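Local coordinates for bradyzoite pseudokinase 1 (Toxoplasma gondii, PDB 6M7Z), which is a bradyzoite pseudokinase, probably related to divergent kinases that lack the glycine-rich loop and regulate the membrane ultrastructure of the parasitophorous vacuole, at residues 21-27 with 115-119. Residue numbers count along the deposited sequence, not the author numbering.
Sequences LKELPDI and EYRGA
In the kinase-like N-lobe, strand 114-117 lies at the border of an antiparallel four-stranded sheet, and the chain leaving helix 14-23 runs beside it in parallel, forming a single beta bridge. Leu21 and Lys22 are helical; from Leu24 onward the backbone is extended (phi/psi near -70/150 for Pro25 and Asp26). Asp26 pairs with Arg117, CA-CA 5.2 Å, flanked by a hydrogen bond from Arg117 N to Pro25 O at 3.0 Å and a weak one from Ile27 N to Arg117 O at 3.3 Å. On its other edge the strand pairs with 121-127, Tyr116 bonding Tyr123 through the backbone.

Arg117 is the main side chain here. With chi1 and chi2 t, then chi3 p, it turns back to the carbonyls of the helix's last turn and the exit loop: Arg117 NH2 donates to Lys22 O (3.3 Å) and weakly to Leu24 O (3.3 Å). Asp26, chi1 m, adds charge alone, its OD1 3.3 Å from Arg117 NH2 but well out of the guanidinium plane. The aliphatic part of Arg117 packs against Leu24 (CB-CB 3.9 Å) and Leu21 (t,p), whose CD1 is 3.8 Å from Arg117 CD.

Tyr116, chi1 m, chi2 85°, has Pro25 CG 3.9 Å from its CD2, while Ile27 points its CA-to-CB bond toward the strand, its CB 3.8 Å from Tyr116 CB; the extended t,t side chain of Ile27 and Tyr116 both touch Leu64. Leu24 (m,t) and Pro25 reach Arg99 of helix 88-101; Glu115 hydrogen-bonds Ser112 and salt-bridges Arg99. In the last helical turn, Leu21 O accepts a weak hydrogen bond from Arg117 NE, 3.1 Å away.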
# COMPACT_ATOMS: atom_id res chain seq x y z
N LEU A 21 -15.63 -9.82 13.14
CA LEU A 21 -15.86 -10.52 11.90
C LEU A 21 -17.36 -10.55 11.57
O LEU A 21 -17.75 -10.25 10.44
CB LEU A 21 -15.27 -11.93 12.01
CG LEU A 21 -15.62 -12.89 10.88
CD1 LEU A 21 -15.03 -12.42 9.57
CD2 LEU A 21 -15.13 -14.28 11.21
N LYS A 22 -18.18 -10.84 12.58
CA LYS A 22 -19.64 -10.93 12.43
C LYS A 22 -20.26 -9.57 12.10
O LYS A 22 -21.25 -9.50 11.41
CB LYS A 22 -20.25 -11.57 13.67
CG LYS A 22 -20.04 -13.08 13.73
CD LYS A 22 -20.56 -13.78 14.97
CE LYS A 22 -20.85 -15.25 14.71
NZ LYS A 22 -20.58 -16.10 15.90
N GLU A 23 -19.65 -8.48 12.57
CA GLU A 23 -20.12 -7.11 12.33
C GLU A 23 -19.90 -6.65 10.88
O GLU A 23 -20.47 -5.65 10.48
CB GLU A 23 -19.44 -6.13 13.29
CG GLU A 23 -20.08 -6.14 14.68
CD GLU A 23 -19.70 -5.03 15.64
OE1 GLU A 23 -18.58 -4.50 15.53
OE2 GLU A 23 -20.53 -4.72 16.50
N LEU A 24 -19.02 -7.30 10.11
CA LEU A 24 -18.75 -6.89 8.72
C LEU A 24 -19.98 -7.16 7.87
O LEU A 24 -20.59 -8.21 7.99
CB LEU A 24 -17.58 -7.66 8.12
CG LEU A 24 -16.19 -7.26 8.61
CD1 LEU A 24 -15.14 -8.16 7.97
CD2 LEU A 24 -15.93 -5.77 8.34
N PRO A 25 -20.35 -6.24 6.95
CA PRO A 25 -21.52 -6.44 6.09
C PRO A 25 -21.35 -7.56 5.06
O PRO A 25 -20.24 -7.83 4.62
CB PRO A 25 -21.69 -5.08 5.39
CG PRO A 25 -20.31 -4.47 5.42
CD PRO A 25 -19.68 -4.95 6.70
N ASP A 26 -22.48 -8.19 4.70
CA ASP A 26 -22.52 -9.27 3.74
C ASP A 26 -22.25 -8.73 2.33
O ASP A 26 -22.53 -7.58 2.01
CB ASP A 26 -23.87 -9.98 3.72
CG ASP A 26 -24.11 -10.90 4.91
OD1 ASP A 26 -23.19 -11.14 5.71
OD2 ASP A 26 -25.23 -11.42 5.00
N ILE A 27 -21.73 -9.63 1.49
CA ILE A 27 -21.70 -9.49 0.06
C ILE A 27 -22.37 -10.75 -0.50
O ILE A 27 -22.28 -11.82 0.13
CB ILE A 27 -20.24 -9.32 -0.43
CG1 ILE A 27 -20.16 -9.11 -1.94
CG2 ILE A 27 -19.37 -10.48 0.00
CD1 ILE A 27 -18.75 -8.72 -2.40
N GLU A 115 -15.24 -3.06 2.73
CA GLU A 115 -14.86 -4.34 3.34
C GLU A 115 -16.12 -5.17 3.56
O GLU A 115 -17.10 -4.67 4.05
CB GLU A 115 -14.12 -4.11 4.67
CG GLU A 115 -13.10 -2.98 4.63
CD GLU A 115 -13.66 -1.56 4.66
OE1 GLU A 115 -14.78 -1.35 5.19
OE2 GLU A 115 -12.97 -0.65 4.17
N TYR A 116 -16.07 -6.45 3.18
CA TYR A 116 -17.23 -7.34 3.26
C TYR A 116 -16.80 -8.73 3.74
O TYR A 116 -15.64 -9.07 3.74
CB TYR A 116 -17.94 -7.41 1.91
CG TYR A 116 -18.41 -6.07 1.41
CD1 TYR A 116 -17.55 -5.25 0.70
CD2 TYR A 116 -19.68 -5.60 1.69
CE1 TYR A 116 -17.94 -4.00 0.25
CE2 TYR A 116 -20.11 -4.36 1.22
CZ TYR A 116 -19.24 -3.56 0.50
OH TYR A 116 -19.65 -2.34 0.05
N ARG A 117 -17.79 -9.51 4.16
CA ARG A 117 -17.66 -10.88 4.58
C ARG A 117 -18.65 -11.69 3.75
O ARG A 117 -19.78 -11.30 3.58
CB ARG A 117 -17.96 -10.99 6.08
CG ARG A 117 -18.27 -12.40 6.54
CD ARG A 117 -18.49 -12.55 8.03
NE ARG A 117 -19.60 -11.71 8.44
CZ ARG A 117 -20.89 -12.01 8.25
NH1 ARG A 117 -21.23 -13.12 7.63
NH2 ARG A 117 -21.83 -11.20 8.70
N GLY A 118 -18.18 -12.80 3.17
CA GLY A 118 -19.03 -13.83 2.62
C GLY A 118 -19.15 -14.97 3.59
O GLY A 118 -18.85 -14.81 4.75
N ALA A 119 -19.56 -16.15 3.11
CA ALA A 119 -19.65 -17.35 3.96
C ALA A 119 -18.26 -17.80 4.45
O ALA A 119 -18.13 -18.17 5.59
CB ALA A 119 -20.37 -18.45 3.22